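Local structure of putative N-acetylneuraminate lyase ([Ruminococcus] gnavus ATCC 29149, 6RB7) at residues G74-G79 / T108-V113; V95-M100 / E129-D134; H284-A289 / E308-L313. The protein belongs to the dihydrodipicolinate synthetase family of (beta/alpha)8-barrel proteins and forms an assembly of four chains. One frame throughout, in Å; residues are numbered along the deposited sequence.

Contacts 1 and 2 belong to the same side of the barrel, their centres about 9 Å apart, and their segments alternate along the chain. Helix 89-103, which supplies the first half of contact 2, joins the two strands of contact 1 and packs on them, with V77 CG1 3.7 Å from V95 CG1. A polar link is probable too: V109 N lies 2.9 Å from D134 OD2. Contact 3 comes later in the chain and stands apart, its centre about 22 Å from that of contact 1 and 27 Å from that of contact 2, beside a second subunit. The bicine molecule binds at A260, G261 and K262, residues of none of the three contacts.

Contact 1: residues G74-G79 / T108-V113; sequences GVYVNG and TVIAHV
Two neighbouring parallel strands of the (beta/alpha)8 barrel, 74-77 and 108-112, meet here as the strands of a beta-alpha-beta crossover through helix 89-103. The backbone of V75 takes I110 N on its oxygen at 3.0 Å, in a nearly straight bond of 176°. V77 N then donates to I110 O at 2.8 Å, and V77 O accepts from H112 N at 2.9 Å. A further bond, V75 N to T108 O, is less certain because T108 O is placed too close to its neighbour.

On the side of Y76 and I110, the tyrosine has CG anti to its backbone nitrogen (chi1 172°), which lays the ring along strand 108-112. I110 CG2 comes to the ring edge, 3.8 Å from Y76 CD1. Further along, the Y76 and H112 side chains run alongside each other in the same direction, with Y76 OH 3.4 Å from H112 CD2. On the other side V77 and V109 meet through CG2 and CG1 at 4.1 Å, beneath helix 89-103, where V77 touches V95 and V109 touches L96 and M100.

Past the end of the first strand, N78 adopts a left-handed backbone conformation and its carbonyl meets the imidazole edge. H112 ND1 donates to N78 O at 2.9 Å; the acceptor lies only 6° out of the ring plane, while the donor is tilted from the carbonyl plane. A water donates to H112 O at 2.7 Å and makes a weak bond with N78 ND2; R92 also bonds to H112 O.

With NE2 of H112 bonded to I139 N, both ring nitrogens are engaged by backbone groups, so the rotation of this buried imidazole is fixed and it ties together the ends of three consecutive barrel strands.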
ATOM      1  N   GLY A  74       9.917  21.373 -26.006  1.00 12.32           N
ATOM      2  CA  GLY A  74       9.024  22.242 -25.255  1.00 11.81           C
ATOM      3  C   GLY A  74       9.390  22.281 -23.812  1.00 10.63           C
ATOM      4  O   GLY A  74      10.402  21.671 -23.420  1.00 11.50           O
ATOM      5  N   VAL A  75       8.571  22.950 -23.033  1.00 11.25           N
ATOM      6  CA  VAL A  75       8.733  23.003 -21.568  1.00  9.94           C
ATOM      7  C   VAL A  75       7.379  22.751 -20.899  1.00 11.21           C
ATOM      8  O   VAL A  75       6.291  23.153 -21.450  1.00 11.29           O
ATOM      9  CB  VAL A  75       9.361  24.290 -21.044  1.00 12.45           C
ATOM     10  CG1 VAL A  75      10.831  24.356 -21.389  1.00 13.14           C
ATOM     11  CG2 VAL A  75       8.630  25.535 -21.529  1.00 12.95           C
ATOM     12  N   TYR A  76       7.427  22.089 -19.763  1.00 11.16           N
ATOM     13  CA  TYR A  76       6.265  21.756 -18.920  1.00 11.30           C
ATOM     14  C   TYR A  76       6.384  22.648 -17.697  1.00 10.99           C
ATOM     15  O   TYR A  76       7.253  22.458 -16.862  1.00 11.28           O
ATOM     16  CB  TYR A  76       6.268  20.259 -18.594  1.00  9.95           C
ATOM     17  CG  TYR A  76       5.223  19.857 -17.588  1.00 11.12           C
ATOM     18  CD1 TYR A  76       3.895  19.795 -17.950  1.00 13.10           C
ATOM     19  CD2 TYR A  76       5.571  19.449 -16.327  1.00 13.22           C
ATOM     20  CE1 TYR A  76       2.917  19.393 -17.041  1.00 14.60           C
ATOM     21  CE2 TYR A  76       4.605  19.071 -15.395  1.00 13.34           C
ATOM     22  CZ  TYR A  76       3.285  19.067 -15.754  1.00 14.23           C
ATOM     23  OH  TYR A  76       2.359  18.684 -14.846  1.00 18.17           O
ATOM     24  N   VAL A  77       5.531  23.687 -17.652  1.00 11.05           N
ATOM     25  CA  VAL A  77       5.725  24.806 -16.706  1.00 12.34           C
ATOM     26  C   VAL A  77       4.794  24.678 -15.493  1.00 10.82           C
ATOM     27  O   VAL A  77       3.601  24.366 -15.667  1.00 11.69           O
ATOM     28  CB  VAL A  77       5.491  26.115 -17.459  1.00 11.27           C
ATOM     29  CG1 VAL A  77       5.717  27.301 -16.537  1.00 12.40           C
ATOM     30  CG2 VAL A  77       6.338  26.201 -18.706  1.00 12.32           C
ATOM     31  N   ASN A  78       5.313  24.970 -14.307  1.00 10.92           N
ATOM     32  CA  ASN A  78       4.541  25.006 -13.050  1.00 11.60           C
ATOM     33  C   ASN A  78       3.972  23.614 -12.749  1.00 11.83           C
ATOM     34  O   ASN A  78       2.904  23.544 -12.143  1.00 10.51           O
ATOM     35  CB  ASN A  78       3.450  26.091 -13.066  1.00 10.88           C
ATOM     36  CG  ASN A  78       4.010  27.482 -13.052  1.00 12.11           C
ATOM     37  OD1 ASN A  78       5.022  27.736 -12.390  1.00 13.82           O
ATOM     38  ND2 ASN A  78       3.376  28.381 -13.804  1.00 13.19           N
ATOM     39  N   GLY A  79       4.722  22.564 -13.071  1.00 11.55           N
ATOM     40  CA  GLY A  79       4.457  21.227 -12.532  1.00 11.07           C
ATOM     41  C   GLY A  79       4.967  21.083 -11.106  1.00 11.94           C
ATOM     42  O   GLY A  79       5.501  22.049 -10.523  1.00 10.50           O
ATOM     43  N   THR A 108       7.193  24.265 -27.549  1.00 13.70           N
ATOM     44  CA  THR A 108       5.827  23.855 -27.186  1.00 12.24           C
ATOM     45  C   THR A 108       5.696  24.159 -25.692  1.00 14.17           C
ATOM     46  O   THR A 108       6.595  23.766 -24.927  1.00 15.46           O
ATOM     47  CB  THR A 108       5.582  22.393 -27.498  1.00 13.27           C
ATOM     48  OG1 THR A 108       5.737  22.202 -28.913  1.00 14.26           O
ATOM     49  CG2 THR A 108       4.215  21.918 -27.061  1.00 13.60           C
ATOM     50  N   VAL A 109       4.642  24.825 -25.268  1.00 12.63           N
ATOM     51  CA  VAL A 109       4.489  25.198 -23.849  1.00 12.34           C
ATOM     52  C   VAL A 109       3.269  24.484 -23.297  1.00 12.62           C
ATOM     53  O   VAL A 109       2.137  24.726 -23.796  1.00 13.36           O
ATOM     54  CB  VAL A 109       4.436  26.712 -23.616  1.00 15.32           C
ATOM     55  CG1 VAL A 109       4.200  27.017 -22.145  1.00 14.77           C
ATOM     56  CG2 VAL A 109       5.707  27.371 -24.113  1.00 15.85           C
ATOM     57  N   ILE A 110       3.487  23.638 -22.289  1.00 12.19           N
ATOM     58  CA  ILE A 110       2.397  22.988 -21.545  1.00 12.96           C
ATOM     59  C   ILE A 110       2.410  23.608 -20.155  1.00 11.48           C
ATOM     60  O   ILE A 110       3.443  23.524 -19.466  1.00 13.21           O
ATOM     61  CB  ILE A 110       2.607  21.470 -21.472  1.00 11.68           C
ATOM     62  CG1 ILE A 110       2.744  20.816 -22.845  1.00 12.62           C
ATOM     63  CG2 ILE A 110       1.492  20.845 -20.632  1.00 12.26           C
ATOM     64  CD1 ILE A 110       3.134  19.355 -22.791  1.00 13.86           C
ATOM     65  N   ALA A 111       1.330  24.272 -19.774  1.00 11.18           N
ATOM     66  CA  ALA A 111       1.213  24.941 -18.458  1.00 10.18           C
ATOM     67  C   ALA A 111       0.368  24.076 -17.521  1.00 10.14           C
ATOM     68  O   ALA A 111      -0.805  23.878 -17.760  1.00 11.42           O
ATOM     69  CB  ALA A 111       0.614  26.305 -18.602  1.00 12.36           C
ATOM     70  N   HIS A 112       1.010  23.499 -16.514  1.00 10.52           N
ATOM     71  CA  HIS A 112       0.310  22.790 -15.431  1.00 11.22           C
ATOM     72  C   HIS A 112      -0.403  23.818 -14.573  1.00  9.85           C
ATOM     73  O   HIS A 112       0.276  24.716 -14.035  1.00 10.35           O
ATOM     74  CB  HIS A 112       1.291  21.945 -14.630  1.00 10.76           C
ATOM     75  CG  HIS A 112       0.573  21.235 -13.519  1.00 10.29           C
ATOM     76  ND1 HIS A 112       0.705  21.627 -12.207  1.00 10.67           N
ATOM     77  CD2 HIS A 112      -0.346  20.244 -13.553  1.00 10.10           C
ATOM     78  CE1 HIS A 112      -0.064  20.827 -11.466  1.00 11.49           C
ATOM     79  NE2 HIS A 112      -0.771  20.002 -12.275  1.00 10.44           N
ATOM     80  N   VAL A 113      -1.740  23.716 -14.476  1.00 10.47           N
ATOM     81  CA  VAL A 113      -2.552  24.768 -13.821  1.00 10.27           C
ATOM     82  C   VAL A 113      -3.308  24.239 -12.617  1.00 13.58           C
ATOM     83  O   VAL A 113      -4.010  25.035 -11.979  1.00 12.72           O
ATOM     84  CB  VAL A 113      -3.495  25.406 -14.846  1.00 11.45           C
ATOM     85  CG1 VAL A 113      -2.721  26.169 -15.914  1.00 12.67           C
ATOM     86  CG2 VAL A 113      -4.501  24.424 -15.416  1.00 12.89           C
TER
HETATM   87  O   HOH W   1       0.327  27.336 -13.268  1.00 13.52           O

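Contact 2: residues V95-M100 / E129-D134; sequences VLENVM and EGLGVD
M100, on helix 89-103, stands over L131, beyond E129 and G130 of helix 118-130, and the CA atoms of M100 and L131 are 7.2 Å apart. G132 turns the backbone out of the helix with a positive phi of 76°, and its N bonds back to E129 O at 3.0 Å as part of a Schellman motif.

No hydrogen bond crosses this contact; it is made by aliphatic groups. L131 reaches to the first helix with CD1, which settles between two successive residues, 3.9 Å from L96 CG and also 3.9 Å from E97 CG. L96 and L131 run antiparallel alongside each other, while the E97 chain lies across the leucine. E97 touches with its CG methylene, and its carboxylate OE2 is hydrogen-bonded to H127.

L96 is also met broadside by V133, L96 CD2 to V133 CG1 at 3.9 Å. On the next turn, M100 CG rests 4.1 Å from L131 CB. Bends at chi2 (-52°) and chi3 (-76°) then curl the methionine chain across the loop, bringing its CE methyl to 3.4 Å from L131 O and placing SD beside V133. A glycerol molecule lies about 4 Å from the M100 side chain.

Beneath, L96 also packs on V109 and A111 of strand 108-112, and V133 on A128. Apolar packing of a helix of the outer layer against the C-terminal turn of the next one and the loop after it, where a Schellman motif sends the chain toward strand 135-138, fits the helical shell of a (beta/alpha)8 barrel.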
ATOM      1  N   VAL A  95       5.672  33.223 -13.421  1.00 12.58           N
ATOM      2  CA  VAL A  95       6.537  32.266 -14.129  1.00 12.37           C
ATOM      3  C   VAL A  95       6.100  32.168 -15.592  1.00 14.68           C
ATOM      4  O   VAL A  95       6.940  32.274 -16.504  1.00 13.59           O
ATOM      5  CB  VAL A  95       6.524  30.880 -13.442  1.00 13.50           C
ATOM      6  CG1 VAL A  95       7.192  29.849 -14.303  1.00 13.54           C
ATOM      7  CG2 VAL A  95       7.148  30.955 -12.053  1.00 12.91           C
ATOM      8  N   LEU A  96       4.817  31.909 -15.837  1.00 12.33           N
ATOM      9  CA  LEU A  96       4.372  31.615 -17.210  1.00 12.29           C
ATOM     10  C   LEU A  96       4.523  32.880 -18.094  1.00 13.74           C
ATOM     11  O   LEU A  96       4.937  32.739 -19.236  1.00 14.85           O
ATOM     12  CB  LEU A  96       2.951  31.081 -17.220  1.00 12.31           C
ATOM     13  CG  LEU A  96       2.443  30.677 -18.590  1.00 13.55           C
ATOM     14  CD1 LEU A  96       3.265  29.495 -19.162  1.00 15.93           C
ATOM     15  CD2 LEU A  96       0.978  30.297 -18.496  1.00 14.67           C
ATOM     16  N   GLU A  97       4.224  34.043 -17.546  1.00 15.76           N
ATOM     17  CA  GLU A  97       4.404  35.303 -18.312  1.00 14.78           C
ATOM     18  C   GLU A  97       5.848  35.431 -18.773  1.00 14.98           C
ATOM     19  O   GLU A  97       6.063  35.815 -19.924  1.00 16.71           O
ATOM     20  CB  GLU A  97       3.978  36.486 -17.445  1.00 16.71           C
ATOM     21  CG  GLU A  97       2.493  36.558 -17.299  1.00 18.73           C
ATOM     22  CD  GLU A  97       1.989  37.519 -16.227  1.00 30.86           C
ATOM     23  OE1 GLU A  97       2.813  38.193 -15.591  1.00 30.75           O
ATOM     24  OE2 GLU A  97       0.765  37.550 -15.988  1.00 23.28           O
ATOM     25  N   ASN A  98       6.812  35.143 -17.906  1.00 14.61           N
ATOM     26  CA  ASN A  98       8.247  35.295 -18.229  1.00 14.53           C
ATOM     27  C   ASN A  98       8.722  34.197 -19.172  1.00 16.64           C
ATOM     28  O   ASN A  98       9.566  34.477 -20.012  1.00 18.05           O
ATOM     29  CB  ASN A  98       9.048  35.473 -16.963  1.00 14.18           C
ATOM     30  CG  ASN A  98       8.861  36.886 -16.422  1.00 17.85           C
ATOM     31  OD1 ASN A  98       9.435  37.827 -16.992  1.00 18.98           O
ATOM     32  ND2 ASN A  98       8.032  37.045 -15.390  1.00 17.44           N
ATOM     33  N   VAL A  99       8.170  32.994 -19.109  1.00 12.89           N
ATOM     34  CA  VAL A  99       8.463  31.978 -20.152  1.00 14.33           C
ATOM     35  C   VAL A  99       8.004  32.491 -21.510  1.00 16.61           C
ATOM     36  O   VAL A  99       8.756  32.447 -22.502  1.00 15.84           O
ATOM     37  CB  VAL A  99       7.803  30.624 -19.798  1.00 13.31           C
ATOM     38  CG1 VAL A  99       7.914  29.671 -20.991  1.00 14.23           C
ATOM     39  CG2 VAL A  99       8.442  30.062 -18.533  1.00 15.03           C
ATOM     40  N   MET A 100       6.770  32.939 -21.570  1.00 15.81           N
ATOM     41  CA  MET A 100       6.143  33.269 -22.881  1.00 17.65           C
ATOM     42  C   MET A 100       6.815  34.525 -23.443  1.00 21.35           C
ATOM     43  O   MET A 100       6.886  34.622 -24.666  1.00 22.90           O
ATOM     44  CB  MET A 100       4.638  33.457 -22.719  1.00 19.48           C
ATOM     45  CG  MET A 100       3.889  32.189 -22.295  1.00 17.85           C
ATOM     46  SD  MET A 100       4.221  30.738 -23.317  1.00 19.76           S
ATOM     47  CE  MET A 100       3.249  31.121 -24.778  1.00 20.53           C
ATOM     48  N   GLU A 129      -4.517  30.311 -21.239  1.00 14.44           N
ATOM     49  CA  GLU A 129      -5.135  30.428 -22.572  1.00 14.97           C
ATOM     50  C   GLU A 129      -4.929  31.875 -23.067  1.00 15.13           C
ATOM     51  O   GLU A 129      -4.643  32.082 -24.270  1.00 16.62           O
ATOM     52  CB  GLU A 129      -6.589  30.025 -22.550  1.00 15.25           C
ATOM     53  CG  GLU A 129      -7.207  30.198 -23.916  1.00 17.00           C
ATOM     54  CD  GLU A 129      -8.538  29.503 -24.117  1.00 22.40           C
ATOM     55  OE1 GLU A 129      -8.576  28.278 -24.197  1.00 17.94           O
ATOM     56  OE2 GLU A 129      -9.527  30.214 -24.221  1.00 25.40           O
ATOM     57  N   GLY A 130      -5.003  32.837 -22.189  1.00 16.22           N
ATOM     58  CA  GLY A 130      -4.777  34.253 -22.553  1.00 17.49           C
ATOM     59  C   GLY A 130      -3.386  34.483 -23.111  1.00 22.57           C
ATOM     60  O   GLY A 130      -3.205  35.411 -23.940  1.00 19.49           O
ATOM     61  N   LEU A 131      -2.395  33.694 -22.695  1.00 17.66           N
ATOM     62  CA  LEU A 131      -1.004  33.812 -23.190  1.00 17.02           C
ATOM     63  C   LEU A 131      -0.743  32.910 -24.394  1.00 18.33           C
ATOM     64  O   LEU A 131       0.398  32.921 -24.871  1.00 21.14           O
ATOM     65  CB  LEU A 131      -0.048  33.458 -22.041  1.00 16.46           C
ATOM     66  CG  LEU A 131      -0.003  34.490 -20.917  1.00 19.64           C
ATOM     67  CD1 LEU A 131       0.959  34.014 -19.848  1.00 21.43           C
ATOM     68  CD2 LEU A 131       0.466  35.849 -21.439  1.00 28.70           C
ATOM     69  N   GLY A 132      -1.696  32.074 -24.804  1.00 17.80           N
ATOM     70  CA  GLY A 132      -1.553  31.245 -26.013  1.00 16.48           C
ATOM     71  C   GLY A 132      -0.625  30.058 -25.793  1.00 14.72           C
ATOM     72  O   GLY A 132       0.099  29.645 -26.728  1.00 16.24           O
ATOM     73  N   VAL A 133      -0.711  29.434 -24.621  1.00 15.00           N
ATOM     74  CA  VAL A 133       0.050  28.178 -24.413  1.00 13.99           C
ATOM     75  C   VAL A 133      -0.501  27.116 -25.376  1.00 13.61           C
ATOM     76  O   VAL A 133      -1.667  27.192 -25.823  1.00 14.39           O
ATOM     77  CB  VAL A 133      -0.029  27.695 -22.955  1.00 14.15           C
ATOM     78  CG1 VAL A 133       0.541  28.715 -22.004  1.00 16.75           C
ATOM     79  CG2 VAL A 133      -1.435  27.287 -22.577  1.00 15.73           C
ATOM     80  N   ASP A 134       0.280  26.084 -25.654  1.00 14.14           N
ATOM     81  CA  ASP A 134      -0.150  24.965 -26.502  1.00 15.10           C
ATOM     82  C   ASP A 134      -1.149  24.101 -25.750  1.00 12.50           C
ATOM     83  O   ASP A 134      -2.180  23.677 -26.349  1.00 14.02           O
ATOM     84  CB  ASP A 134       1.049  24.170 -26.985  1.00 13.61           C
ATOM     85  CG  ASP A 134       1.917  25.037 -27.885  1.00 18.07           C
ATOM     86  OD1 ASP A 134       1.549  25.174 -29.076  1.00 19.02           O
ATOM     87  OD2 ASP A 134       2.871  25.642 -27.362  1.00 17.58           O
TER

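Contact 3: residues H284-A289 / E308-L313; sequences HGNMYA and EPLPAL
N286 N donates to P311 O at 2.9 Å, the one hydrogen bond between 284-289 and 308-313. It is nearly straight at 173°, although the donor sits 24° off the carbonyl plane. Next to it, G285 brings its CA to 3.4 Å from A312 O and makes a CA-H...O contact with P311 O.

The N286 side chain extends along the second segment, its CG anti to the backbone nitrogen (chi1 180°). CB rests 4.0 Å from P311 CD and the amide nitrogen ND2 3.7 Å from L310 CD2, the asparagine and L310 lying at a slant to each other. A289 adds an apolar touch, its CB 3.9 Å from L313 CG, while the leucine CD1 lies against A289 O. L313 continues onto V290 and A293 of the same helix.

The other end of the amide is used within its own segment: N286 OD1 accepts from Y288 N at 2.9 Å, with the donor above the carbonyl plane. ND2 bonds to a glycerol, and a magnesium ion lies about 3 Å from this side chain.

Further out, the carboxylate of D317 takes the N-H groups of both H284 and G285. Y149 of the second subunit stacks on the H284 ring and bonds to H284 O, and A150 of that subunit packs on P311. At the centre is an asparagine N-cap starting helix 287-299, held against the proline-containing loop 308-313 at a subunit interface.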
ATOM      1  N   HIS A 284      21.439  15.072   1.053  1.00 17.65           N
ATOM      2  CA  HIS A 284      20.531  15.488   2.145  1.00 19.24           C
ATOM      3  C   HIS A 284      19.492  16.471   1.587  1.00 17.23           C
ATOM      4  O   HIS A 284      18.278  16.274   1.803  1.00 16.60           O
ATOM      5  CB  HIS A 284      21.366  16.072   3.274  1.00 17.69           C
ATOM      6  CG  HIS A 284      20.590  16.634   4.404  1.00 20.78           C
ATOM      7  ND1 HIS A 284      20.327  15.914   5.545  1.00 24.49           N
ATOM      8  CD2 HIS A 284      20.036  17.850   4.585  1.00 23.90           C
ATOM      9  CE1 HIS A 284      19.687  16.688   6.391  1.00 22.16           C
ATOM     10  NE2 HIS A 284      19.497  17.845   5.846  1.00 24.86           N
ATOM     11  N   GLY A 285      19.938  17.497   0.876  1.00 15.79           N
ATOM     12  CA  GLY A 285      19.065  18.453   0.195  1.00 15.82           C
ATOM     13  C   GLY A 285      18.226  17.776  -0.864  1.00 15.40           C
ATOM     14  O   GLY A 285      18.589  16.683  -1.384  1.00 13.92           O
ATOM     15  N   ASN A 286      17.122  18.427  -1.203  1.00 12.96           N
ATOM     16  CA  ASN A 286      16.155  17.954  -2.215  1.00 12.72           C
ATOM     17  C   ASN A 286      16.850  17.822  -3.575  1.00 11.03           C
ATOM     18  O   ASN A 286      17.734  18.615  -3.938  1.00 11.95           O
ATOM     19  CB  ASN A 286      14.994  18.932  -2.256  1.00 11.65           C
ATOM     20  CG  ASN A 286      13.949  18.540  -3.276  1.00 14.56           C
ATOM     21  OD1 ASN A 286      13.950  19.109  -4.382  1.00 18.42           O
ATOM     22  ND2 ASN A 286      13.075  17.615  -2.885  1.00 14.05           N
ATOM     23  N   MET A 287      16.397  16.852  -4.363  1.00 12.94           N
ATOM     24  CA  MET A 287      16.959  16.626  -5.718  1.00 12.62           C
ATOM     25  C   MET A 287      16.916  17.907  -6.556  1.00 11.02           C
ATOM     26  O   MET A 287      17.863  18.154  -7.315  1.00 13.24           O
ATOM     27  CB  MET A 287      16.236  15.520  -6.469  1.00 13.30           C
ATOM     28  CG  MET A 287      17.010  15.096  -7.742  1.00 14.91           C
ATOM     29  SD  MET A 287      15.946  14.128  -8.837  1.00 16.86           S
ATOM     30  CE  MET A 287      14.791  15.408  -9.302  1.00 21.52           C
ATOM     31  N   TYR A 288      15.849  18.713  -6.498  1.00 12.00           N
ATOM     32  CA  TYR A 288      15.768  19.949  -7.303  1.00 14.05           C
ATOM     33  C   TYR A 288      16.813  20.959  -6.797  1.00 12.63           C
ATOM     34  O   TYR A 288      17.280  21.746  -7.612  1.00 12.64           O
ATOM     35  CB  TYR A 288      14.338  20.467  -7.414  1.00 13.62           C
ATOM     36  CG  TYR A 288      13.463  19.467  -8.123  1.00 12.97           C
ATOM     37  CD1 TYR A 288      13.645  19.200  -9.471  1.00 12.93           C
ATOM     38  CD2 TYR A 288      12.540  18.709  -7.434  1.00 13.22           C
ATOM     39  CE1 TYR A 288      12.908  18.236 -10.130  1.00 14.19           C
ATOM     40  CE2 TYR A 288      11.807  17.722  -8.084  1.00 12.49           C
ATOM     41  CZ  TYR A 288      12.023  17.459  -9.426  1.00 14.11           C
ATOM     42  OH  TYR A 288      11.273  16.508 -10.091  1.00 17.03           O
ATOM     43  N   ALA A 289      17.114  20.943  -5.503  1.00 12.04           N
ATOM     44  CA  ALA A 289      18.195  21.826  -4.954  1.00 14.74           C
ATOM     45  C   ALA A 289      19.530  21.389  -5.568  1.00 13.51           C
ATOM     46  O   ALA A 289      20.364  22.268  -5.913  1.00 15.05           O
ATOM     47  CB  ALA A 289      18.222  21.760  -3.463  1.00 14.15           C
ATOM     48  N   GLU A 308      10.854  26.122   0.942  0.50 12.71           N
ATOM     49  CA  GLU A 308      10.485  25.331   2.134  0.50 12.67           C
ATOM     50  C   GLU A 308       9.019  24.962   2.025  0.50 13.45           C
ATOM     51  O   GLU A 308       8.184  25.807   1.707  0.50 11.82           O
ATOM     52  CB  GLU A 308      10.797  26.119   3.403  0.50 14.65           C
ATOM     53  CG  GLU A 308      12.295  26.213   3.648  0.50 17.67           C
ATOM     54  CD  GLU A 308      12.758  26.557   5.054  0.50 19.12           C
ATOM     55  OE1 GLU A 308      12.110  26.125   6.026  0.50 22.06           O
ATOM     56  OE2 GLU A 308      13.797  27.238   5.166  0.50 16.92           O
ATOM     57  N   PRO A 309       8.603  23.717   2.346  1.00 11.87           N
ATOM     58  CA  PRO A 309       9.433  22.767   3.088  1.00 12.62           C
ATOM     59  C   PRO A 309      10.461  21.879   2.390  1.00 12.90           C
ATOM     60  O   PRO A 309      11.073  21.051   3.070  1.00 13.95           O
ATOM     61  CB  PRO A 309       8.354  21.886   3.739  1.00 12.50           C
ATOM     62  CG  PRO A 309       7.233  21.876   2.695  1.00 14.12           C
ATOM     63  CD  PRO A 309       7.207  23.310   2.224  1.00 14.01           C
ATOM     64  N   LEU A 310      10.669  22.038   1.106  1.00 11.92           N
ATOM     65  CA  LEU A 310      11.725  21.230   0.455  1.00 12.90           C
ATOM     66  C   LEU A 310      13.035  21.558   1.163  1.00 13.69           C
ATOM     67  O   LEU A 310      13.335  22.738   1.406  1.00 15.39           O
ATOM     68  CB  LEU A 310      11.819  21.550  -1.022  1.00 12.61           C
ATOM     69  CG  LEU A 310      10.585  21.208  -1.845  1.00 12.70           C
ATOM     70  CD1 LEU A 310      10.840  21.603  -3.288  1.00 16.76           C
ATOM     71  CD2 LEU A 310      10.261  19.724  -1.724  1.00 15.84           C
ATOM     72  N   PRO A 311      13.830  20.528   1.510  1.00 13.55           N
ATOM     73  CA  PRO A 311      15.069  20.778   2.247  1.00 12.80           C
ATOM     74  C   PRO A 311      16.178  21.326   1.349  1.00 14.10           C
ATOM     75  O   PRO A 311      16.475  20.802   0.259  1.00 13.53           O
ATOM     76  CB  PRO A 311      15.421  19.395   2.805  1.00 13.77           C
ATOM     77  CG  PRO A 311      14.782  18.433   1.876  1.00 14.27           C
ATOM     78  CD  PRO A 311      13.489  19.098   1.466  1.00 14.02           C
ATOM     79  N   ALA A 312      16.882  22.304   1.908  1.00 15.54           N
ATOM     80  CA  ALA A 312      18.038  22.944   1.249  1.00 17.39           C
ATOM     81  C   ALA A 312      19.266  22.033   1.321  1.00 16.45           C
ATOM     82  O   ALA A 312      19.358  21.171   2.208  1.00 15.90           O
ATOM     83  CB  ALA A 312      18.330  24.262   1.936  1.00 18.61           C
ATOM     84  N   LEU A 313      20.191  22.220   0.384  1.00 16.30           N
ATOM     85  CA  LEU A 313      21.507  21.565   0.454  1.00 15.47           C
ATOM     86  C   LEU A 313      22.190  21.939   1.773  1.00 17.00           C
ATOM     87  O   LEU A 313      22.038  23.094   2.221  1.00 18.81           O
ATOM     88  CB  LEU A 313      22.387  22.047  -0.694  1.00 16.43           C
ATOM     89  CG  LEU A 313      21.904  21.726  -2.102  1.00 17.14           C
ATOM     90  CD1 LEU A 313      22.901  22.230  -3.104  1.00 20.89           C
ATOM     91  CD2 LEU A 313      21.704  20.250  -2.289  1.00 19.30           C
TER